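Local coordinates for glycosyl hydrolase, family 31/fibronectin type III domain protein (PDB 4UAP), which binds N-acetylgalactosamine and a separate calcium ion, probably as a galacto-specific carbohydrate-binding module of a family 31 glycoside hydrolase from Clostridium perfringens, at residues 68-73 with 90-95. Residues are numbered along the deposited sequence; the frame is centred on the assembly and turned at random.
Sequences ENFTIY and VKAVGY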
# COMPACT_ATOMS: atom_id res chain seq x y z
N GLU A 68 -5.43 -15.36 4.24
CA GLU A 68 -6.86 -15.07 4.16
C GLU A 68 -7.08 -13.77 3.38
O GLU A 68 -7.97 -13.69 2.53
CB GLU A 68 -7.47 -14.97 5.56
CG GLU A 68 -7.46 -16.27 6.35
CD GLU A 68 -8.54 -17.27 5.89
OE1 GLU A 68 -9.11 -17.10 4.79
OE2 GLU A 68 -8.80 -18.24 6.64
N ASN A 69 -6.27 -12.76 3.65
CA ASN A 69 -6.39 -11.47 2.95
C ASN A 69 -5.18 -10.59 3.16
O ASN A 69 -4.35 -10.87 4.01
CB ASN A 69 -7.65 -10.72 3.42
CG ASN A 69 -7.48 -10.07 4.80
OD1 ASN A 69 -6.71 -9.11 4.97
ND2 ASN A 69 -8.20 -10.58 5.79
N PHE A 70 -5.10 -9.50 2.40
CA PHE A 70 -4.35 -8.36 2.91
C PHE A 70 -5.28 -7.16 2.89
O PHE A 70 -6.25 -7.10 2.12
CB PHE A 70 -3.03 -8.12 2.14
CG PHE A 70 -3.19 -7.82 0.68
CD1 PHE A 70 -3.46 -6.52 0.25
CD2 PHE A 70 -2.98 -8.81 -0.27
CE1 PHE A 70 -3.56 -6.24 -1.10
CE2 PHE A 70 -3.10 -8.53 -1.63
CZ PHE A 70 -3.38 -7.24 -2.04
N THR A 71 -5.00 -6.23 3.80
CA THR A 71 -5.85 -5.09 4.06
C THR A 71 -5.04 -3.81 4.00
O THR A 71 -4.07 -3.66 4.75
CB THR A 71 -6.51 -5.20 5.45
OG1 THR A 71 -7.36 -6.36 5.48
CG2 THR A 71 -7.33 -3.96 5.75
N ILE A 72 -5.44 -2.91 3.11
CA ILE A 72 -4.80 -1.62 2.93
C ILE A 72 -5.61 -0.58 3.71
O ILE A 72 -6.82 -0.47 3.53
CB ILE A 72 -4.73 -1.23 1.43
CG1 ILE A 72 -3.99 -2.33 0.64
CG2 ILE A 72 -4.04 0.13 1.26
CD1 ILE A 72 -4.06 -2.16 -0.88
N TYR A 73 -4.93 0.14 4.60
CA TYR A 73 -5.58 1.19 5.37
C TYR A 73 -5.35 2.54 4.71
O TYR A 73 -4.22 3.00 4.57
CB TYR A 73 -5.07 1.19 6.81
CG TYR A 73 -5.50 -0.03 7.61
CD1 TYR A 73 -4.80 -1.24 7.50
CD2 TYR A 73 -6.61 0.03 8.46
CE1 TYR A 73 -5.20 -2.35 8.23
CE2 TYR A 73 -7.01 -1.09 9.18
CZ TYR A 73 -6.30 -2.27 9.07
OH TYR A 73 -6.70 -3.36 9.80
N VAL A 90 -6.04 0.66 -7.30
CA VAL A 90 -4.93 -0.20 -6.94
C VAL A 90 -5.04 -1.50 -7.70
O VAL A 90 -6.14 -1.93 -8.07
CB VAL A 90 -4.92 -0.48 -5.41
CG1 VAL A 90 -6.15 -1.30 -4.99
CG2 VAL A 90 -3.61 -1.15 -4.96
N LYS A 91 -3.90 -2.12 -7.95
CA LYS A 91 -3.91 -3.48 -8.46
C LYS A 91 -2.92 -4.30 -7.65
O LYS A 91 -2.08 -3.74 -6.93
CB LYS A 91 -3.56 -3.53 -9.95
CG LYS A 91 -2.15 -3.04 -10.29
CD LYS A 91 -1.79 -3.36 -11.74
CE LYS A 91 -0.34 -2.97 -12.02
NZ LYS A 91 0.04 -3.14 -13.45
N ALA A 92 -3.00 -5.61 -7.76
CA ALA A 92 -2.06 -6.46 -7.06
C ALA A 92 -1.82 -7.76 -7.81
O ALA A 92 -2.68 -8.23 -8.57
CB ALA A 92 -2.54 -6.74 -5.64
N VAL A 93 -0.63 -8.31 -7.60
CA VAL A 93 -0.20 -9.56 -8.22
C VAL A 93 0.50 -10.38 -7.16
O VAL A 93 1.24 -9.83 -6.33
CB VAL A 93 0.76 -9.31 -9.40
CG1 VAL A 93 1.23 -10.63 -9.99
CG2 VAL A 93 0.08 -8.45 -10.46
N GLY A 94 0.26 -11.69 -7.15
CA GLY A 94 0.91 -12.56 -6.20
C GLY A 94 1.81 -13.53 -6.96
O GLY A 94 1.57 -13.82 -8.13
N TYR A 95 2.85 -14.01 -6.28
CA TYR A 95 3.77 -14.98 -6.87
C TYR A 95 3.98 -16.17 -5.95
O TYR A 95 4.00 -16.04 -4.72
CB TYR A 95 5.13 -14.33 -7.18
CG TYR A 95 5.06 -13.21 -8.19
CD1 TYR A 95 4.78 -11.90 -7.79
CD2 TYR A 95 5.25 -13.44 -9.54
CE1 TYR A 95 4.71 -10.87 -8.71
CE2 TYR A 95 5.18 -12.43 -10.46
CZ TYR A 95 4.92 -11.14 -10.05
OH TYR A 95 4.85 -10.13 -10.97
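The side chain of F70, with CG set between the backbone N and the carbonyl carbon (chi1 62°), projects from its strand toward A92, while I72 holds CD1 extended, anti to CA (chi2 170°), which brings CD1 up to V90. These two pairs illustrate how a beta-sandwich is closed: strand 64-74 belongs to one antiparallel sheet and strand 87-96 to the other, and apolar side chains fill the space between them. The facing strands run in roughly opposite directions, with the CA atoms of I72 and V90 10.0 Å apart, so the main chains stand well clear of each other and side chains bridge the gap.

The phenyl group enters end-on. Its CZ lies 3.7 Å from CB of A92, and the methyl sits near the ring plane, at the edge, almost in line with the CG to CZ axis, so the ring spans the gap nearly lengthwise. A small alanine thus meets a long aromatic. Y116, on the neighbouring strand 113-118, stacks on the F70 ring, and L103 and I128 of the opposing sheet also touch it. The second pair shares the distance more evenly, methyl to methyl, with CD1 of I72 4.2 Å from CG2 of V90. Along strand 64-74 the same CD1 comes 4.1 Å from CE1 of F70, which joins the two pairs into one buried apolar patch. The calcium ion is about 10 Å from the I72 side chain.

A classic beta bulge, in which E68 and N69 both face Y148, precedes the packed residues. On the face of the strand turned from segment 90-95, OG1 of T71 donates to OD1 of N69 over 2.9 Å, approaching from 48° above the carbonyl plane.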